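Local structure of xylan esterase 1 (Thermoanaerobacterium sp. 'JW/SL YS485', 3FCY) at residues A218-P232 against L282-V294. The protein probably hydrolyses carboxylic esters, removing acetyl groups from xylan as an alpha/beta hydrolase of carbohydrate esterase family 7. Residues are numbered along the deposited sequence; the frame is centred on the assembly and turned at random.
Sequences AALEPRVRKVVSEYP and LAKRIKGDVLMCV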
loop_
_atom_site.group_PDB
_atom_site.type_symbol
_atom_site.label_atom_id
_atom_site.label_comp_id
_atom_site.label_asym_id
_atom_site.label_seq_id
_atom_site.Cartn_x
_atom_site.Cartn_y
_atom_site.Cartn_z
ATOM N N ALA A 218 -9.057 34.559 -15.928
ATOM C CA ALA A 218 -8.316 35.501 -16.761
ATOM C C ALA A 218 -8.751 35.395 -18.218
ATOM O O ALA A 218 -8.529 36.314 -19.011
ATOM C CB ALA A 218 -6.817 35.243 -16.642
ATOM N N ALA A 219 -9.372 34.273 -18.568
ATOM C CA ALA A 219 -9.833 34.062 -19.937
ATOM C C ALA A 219 -11.194 34.714 -20.158
ATOM O O ALA A 219 -11.439 35.328 -21.200
ATOM C CB ALA A 219 -9.919 32.569 -20.237
ATOM N N LEU A 220 -12.071 34.582 -19.167
ATOM C CA LEU A 220 -13.418 35.133 -19.248
ATOM C C LEU A 220 -13.498 36.609 -18.865
ATOM O O LEU A 220 -14.480 37.288 -19.178
ATOM C CB LEU A 220 -14.367 34.287 -18.396
ATOM C CG LEU A 220 -14.546 32.867 -18.958
ATOM C CD1 LEU A 220 -15.251 31.980 -17.942
ATOM C CD2 LEU A 220 -15.336 32.929 -20.270
ATOM N N GLU A 221 -12.470 37.097 -18.176
ATOM C CA GLU A 221 -12.381 38.507 -17.802
ATOM C C GLU A 221 -10.985 38.949 -18.233
ATOM O O GLU A 221 -10.071 39.053 -17.413
ATOM C CB GLU A 221 -12.557 38.713 -16.294
ATOM C CG GLU A 221 -12.306 40.155 -15.846
ATOM C CD GLU A 221 -13.050 41.176 -16.701
ATOM O OE1 GLU A 221 -14.250 41.416 -16.455
ATOM O OE2 GLU A 221 -12.432 41.733 -17.634
ATOM N N PRO A 222 -10.810 39.208 -19.542
ATOM C CA PRO A 222 -9.555 39.635 -20.177
ATOM C C PRO A 222 -8.860 40.829 -19.523
ATOM O O PRO A 222 -7.676 41.073 -19.775
ATOM C CB PRO A 222 -9.978 39.938 -21.616
ATOM C CG PRO A 222 -11.159 39.047 -21.827
ATOM C CD PRO A 222 -11.906 39.197 -20.526
ATOM N N ARG A 223 -9.585 41.575 -18.694
ATOM C CA ARG A 223 -8.993 42.725 -18.023
ATOM C C ARG A 223 -7.976 42.295 -16.970
ATOM O O ARG A 223 -7.107 43.083 -16.586
ATOM C CB ARG A 223 -10.078 43.604 -17.383
ATOM C CG ARG A 223 -10.893 44.427 -18.385
ATOM C CD ARG A 223 -11.875 45.364 -17.678
ATOM N NE ARG A 223 -12.932 44.630 -16.987
ATOM C CZ ARG A 223 -13.743 45.155 -16.071
ATOM N NH1 ARG A 223 -13.629 46.429 -15.722
ATOM N NH2 ARG A 223 -14.673 44.399 -15.498
ATOM N N VAL A 224 -8.081 41.054 -16.498
ATOM C CA VAL A 224 -7.134 40.546 -15.505
ATOM C C VAL A 224 -5.725 40.705 -16.068
ATOM O O VAL A 224 -5.431 40.236 -17.164
ATOM C CB VAL A 224 -7.411 39.066 -15.179
ATOM C CG1 VAL A 224 -6.263 38.480 -14.371
ATOM C CG2 VAL A 224 -8.714 38.957 -14.400
ATOM N N ARG A 225 -4.861 41.355 -15.296
ATOM C CA ARG A 225 -3.490 41.661 -15.709
ATOM C C ARG A 225 -2.396 40.609 -15.464
ATOM O O ARG A 225 -1.472 40.477 -16.278
ATOM C CB ARG A 225 -3.074 42.988 -15.060
ATOM C CG ARG A 225 -1.847 43.632 -15.669
ATOM C CD ARG A 225 -2.109 44.074 -17.102
ATOM N NE ARG A 225 -0.935 44.723 -17.674
ATOM C CZ ARG A 225 0.207 44.101 -17.951
ATOM N NH1 ARG A 225 0.335 42.800 -17.715
ATOM N NH2 ARG A 225 1.230 44.786 -18.450
ATOM N N LYS A 226 -2.480 39.885 -14.347
ATOM C CA LYS A 226 -1.488 38.856 -14.009
ATOM C C LYS A 226 -2.152 37.523 -13.669
ATOM O O LYS A 226 -3.227 37.489 -13.063
ATOM C CB LYS A 226 -0.629 39.294 -12.813
ATOM C CG LYS A 226 0.349 40.430 -13.088
ATOM C CD LYS A 226 1.396 40.070 -14.126
ATOM C CE LYS A 226 2.389 41.210 -14.285
ATOM N NZ LYS A 226 3.371 41.006 -15.379
ATOM N N VAL A 227 -1.496 36.427 -14.043
ATOM C CA VAL A 227 -2.039 35.095 -13.786
ATOM C C VAL A 227 -0.989 34.099 -13.303
ATOM O O VAL A 227 0.006 33.854 -13.986
ATOM C CB VAL A 227 -2.681 34.496 -15.058
ATOM C CG1 VAL A 227 -3.433 33.218 -14.710
ATOM C CG2 VAL A 227 -3.600 35.516 -15.720
ATOM N N VAL A 228 -1.205 33.537 -12.119
ATOM C CA VAL A 228 -0.294 32.525 -11.595
ATOM C C VAL A 228 -1.102 31.236 -11.510
ATOM O O VAL A 228 -2.073 31.142 -10.753
ATOM C CB VAL A 228 0.265 32.891 -10.200
ATOM C CG1 VAL A 228 1.099 31.729 -9.656
ATOM C CG2 VAL A 228 1.147 34.146 -10.301
ATOM N N SER A 229 -0.710 30.258 -12.318
ATOM C CA SER A 229 -1.389 28.970 -12.368
ATOM C C SER A 229 -0.419 27.844 -12.031
ATOM O O SER A 229 0.460 27.498 -12.826
ATOM C CB SER A 229 -1.983 28.759 -13.761
ATOM O OG SER A 229 -2.746 27.572 -13.819
ATOM N N GLU A 230 -0.588 27.278 -10.842
ATOM C CA GLU A 230 0.268 26.202 -10.363
ATOM C C GLU A 230 -0.335 24.832 -10.639
ATOM O O GLU A 230 -1.438 24.531 -10.184
ATOM C CB GLU A 230 0.518 26.388 -8.867
ATOM C CG GLU A 230 1.227 27.693 -8.560
ATOM C CD GLU A 230 1.406 27.951 -7.082
ATOM O OE1 GLU A 230 1.945 27.073 -6.378
ATOM O OE2 GLU A 230 1.020 29.044 -6.625
ATOM N N TYR A 231 0.405 24.004 -11.375
ATOM C CA TYR A 231 -0.044 22.660 -11.744
ATOM C C TYR A 231 -1.562 22.613 -11.881
ATOM O O TYR A 231 -2.252 21.929 -11.122
ATOM C CB TYR A 231 0.453 21.617 -10.725
ATOM C CG TYR A 231 0.394 22.010 -9.259
ATOM C CD1 TYR A 231 -0.600 21.508 -8.416
ATOM C CD2 TYR A 231 1.372 22.831 -8.698
ATOM C CE1 TYR A 231 -0.610 21.807 -7.047
ATOM C CE2 TYR A 231 1.370 23.136 -7.337
ATOM C CZ TYR A 231 0.380 22.620 -6.516
ATOM O OH TYR A 231 0.391 22.911 -5.171
ATOM N N PRO A 232 -2.097 23.339 -12.877
ATOM C CA PRO A 232 -3.537 23.417 -13.146
ATOM C C PRO A 232 -4.279 22.105 -13.370
ATOM O O PRO A 232 -3.788 21.181 -14.019
ATOM C CB PRO A 232 -3.614 24.345 -14.359
ATOM C CG PRO A 232 -2.311 24.084 -15.070
ATOM C CD PRO A 232 -1.331 24.044 -13.922
ATOM N N LEU A 282 -9.989 27.585 -23.209
ATOM C CA LEU A 282 -10.236 28.980 -22.856
ATOM C C LEU A 282 -8.930 29.774 -22.871
ATOM O O LEU A 282 -8.930 30.989 -23.060
ATOM C CB LEU A 282 -10.851 29.067 -21.453
ATOM C CG LEU A 282 -12.320 28.686 -21.262
ATOM C CD1 LEU A 282 -12.668 28.657 -19.777
ATOM C CD2 LEU A 282 -13.191 29.699 -21.997
ATOM N N ALA A 283 -7.824 29.066 -22.674
ATOM C CA ALA A 283 -6.496 29.663 -22.611
ATOM C C ALA A 283 -6.169 30.717 -23.668
ATOM O O ALA A 283 -5.475 31.689 -23.373
ATOM C CB ALA A 283 -5.442 28.565 -22.641
ATOM N N LYS A 284 -6.667 30.537 -24.886
ATOM C CA LYS A 284 -6.373 31.484 -25.959
ATOM C C LYS A 284 -6.933 32.887 -25.730
ATOM O O LYS A 284 -6.504 33.837 -26.382
ATOM C CB LYS A 284 -6.888 30.945 -27.298
ATOM C CG LYS A 284 -8.397 30.958 -27.438
ATOM C CD LYS A 284 -8.830 30.379 -28.772
ATOM C CE LYS A 284 -10.346 30.399 -28.912
ATOM N NZ LYS A 284 -11.013 29.631 -27.819
ATOM N N ARG A 285 -7.876 33.019 -24.803
ATOM C CA ARG A 285 -8.497 34.314 -24.521
ATOM C C ARG A 285 -7.750 35.184 -23.525
ATOM O O ARG A 285 -7.974 36.395 -23.461
ATOM C CB ARG A 285 -9.917 34.118 -23.996
ATOM C CG ARG A 285 -10.838 33.394 -24.943
ATOM C CD ARG A 285 -12.249 33.413 -24.403
ATOM N NE ARG A 285 -13.195 32.915 -25.388
ATOM C CZ ARG A 285 -14.475 33.260 -25.428
ATOM N NH1 ARG A 285 -14.963 34.107 -24.530
ATOM N NH2 ARG A 285 -15.259 32.767 -26.375
ATOM N N ILE A 286 -6.881 34.567 -22.737
ATOM C CA ILE A 286 -6.122 35.285 -21.725
ATOM C C ILE A 286 -5.279 36.410 -22.330
ATOM O O ILE A 286 -4.626 36.229 -23.358
ATOM C CB ILE A 286 -5.220 34.307 -20.943
ATOM C CG1 ILE A 286 -6.100 33.239 -20.277
ATOM C CG2 ILE A 286 -4.385 35.065 -19.912
ATOM C CD1 ILE A 286 -5.338 32.184 -19.512
ATOM N N LYS A 287 -5.306 37.572 -21.683
ATOM C CA LYS A 287 -4.552 38.731 -22.149
ATOM C C LYS A 287 -3.448 39.092 -21.160
ATOM O O LYS A 287 -2.410 39.627 -21.544
ATOM C CB LYS A 287 -5.480 39.938 -22.318
ATOM C CG LYS A 287 -6.768 39.644 -23.077
ATOM C CD LYS A 287 -6.512 39.241 -24.519
ATOM C CE LYS A 287 -6.035 40.421 -25.351
ATOM N NZ LYS A 287 -5.837 40.053 -26.786
ATOM N N GLY A 288 -3.680 38.801 -19.884
ATOM C CA GLY A 288 -2.689 39.122 -18.871
ATOM C C GLY A 288 -1.443 38.272 -18.986
ATOM O O GLY A 288 -1.418 37.304 -19.747
ATOM N N ASP A 289 -0.401 38.639 -18.245
ATOM C CA ASP A 289 0.844 37.876 -18.257
ATOM C C ASP A 289 0.630 36.627 -17.413
ATOM O O ASP A 289 -0.045 36.675 -16.381
ATOM C CB ASP A 289 1.997 38.699 -17.676
ATOM C CG ASP A 289 2.199 40.020 -18.403
ATOM O OD1 ASP A 289 1.980 40.068 -19.635
ATOM O OD2 ASP A 289 2.588 41.005 -17.743
ATOM N N VAL A 290 1.215 35.515 -17.842
ATOM C CA VAL A 290 1.054 34.255 -17.130
ATOM C C VAL A 290 2.357 33.632 -16.638
ATOM O O VAL A 290 3.370 33.646 -17.333
ATOM C CB VAL A 290 0.340 33.220 -18.029
ATOM C CG1 VAL A 290 0.093 31.927 -17.250
ATOM C CG2 VAL A 290 -0.975 33.801 -18.546
ATOM N N LEU A 291 2.321 33.105 -15.420
ATOM C CA LEU A 291 3.461 32.411 -14.831
ATOM C C LEU A 291 2.890 31.103 -14.304
ATOM O O LEU A 291 1.979 31.105 -13.470
ATOM C CB LEU A 291 4.079 33.196 -13.669
ATOM C CG LEU A 291 5.177 32.431 -12.909
ATOM C CD1 LEU A 291 6.356 32.151 -13.847
ATOM C CD2 LEU A 291 5.643 33.236 -11.700
ATOM N N MET A 292 3.416 29.988 -14.794
ATOM C CA MET A 292 2.935 28.682 -14.362
ATOM C C MET A 292 4.080 27.822 -13.846
ATOM O O MET A 292 5.251 28.153 -14.037
ATOM C CB MET A 292 2.248 27.966 -15.533
ATOM C CG MET A 292 0.961 28.626 -16.020
ATOM S SD MET A 292 0.235 27.788 -17.466
ATOM C CE MET A 292 0.071 26.138 -16.838
ATOM N N CYS A 293 3.738 26.728 -13.173
ATOM C CA CYS A 293 4.748 25.803 -12.683
ATOM C C CYS A 293 4.203 24.398 -12.884
ATOM O O CYS A 293 2.988 24.185 -12.865
ATOM C CB CYS A 293 5.088 26.060 -11.207
ATOM S SG CYS A 293 3.782 25.754 -10.015
ATOM N N VAL A 294 5.100 23.444 -13.110
ATOM C CA VAL A 294 4.693 22.069 -13.343
ATOM C C VAL A 294 5.690 21.086 -12.735
ATOM O O VAL A 294 6.904 21.245 -12.874
ATOM C CB VAL A 294 4.554 21.800 -14.867
ATOM C CG1 VAL A 294 5.865 22.126 -15.571
ATOM C CG2 VAL A 294 4.152 20.351 -15.122
HETATM O O HOH W 1 -6.379 37.958 -18.977
HETATM O O HOH W 2 -13.444 36.469 -22.812
#
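At the edge of the Arg-225 guanidinium, near its plane, lies Asp-289 OD2, 2.9 Å from NH1. The guanidinium and carboxylate planes are 85° apart, and NH1 reaches OD2 from above the carboxylate plane. Lys-226 NZ makes a second salt bridge to the same oxygen, at a doubtfully short distance. A bend at chi2 (-63°) brings the Lys-226 chain over to Asp-289. NZ also pairs with Glu-343, a calcium ligand. The edge of the Tyr-231 ring takes Cys-293 SG, 4.0 Å from CD2, in a sulfur-aromatic contact. The same sulfur touches Glu-230 CB at 3.5 Å. Met-292 bends at chi3 (56°) and sets CE 3.6 Å from Pro-232 CG.

Between these ends, strands 226-230 and 289-294 pair in parallel. Leu-291 N gives a nearly straight bond to Val-227 O (2.8 Å), and Ser-229 N bonds Leu-291 O. Before the strands, Ala-219 CB packs 3.8 Å from Leu-282 CB and also meets Ile-286 CG1. One water joins Ala-218 O, Val-224 O and Lys-287 N.

Tyr-231 also meets His-327, a predicted charge-relay residue, edge-to-face. Strand 226-230 lies between strands 202-207 and 289-295 in the alpha/beta-hydrolase sheet. Helix 333-342 packs on Val-228 and Cys-293, while helix 176-192 touches Leu-220 and Leu-282.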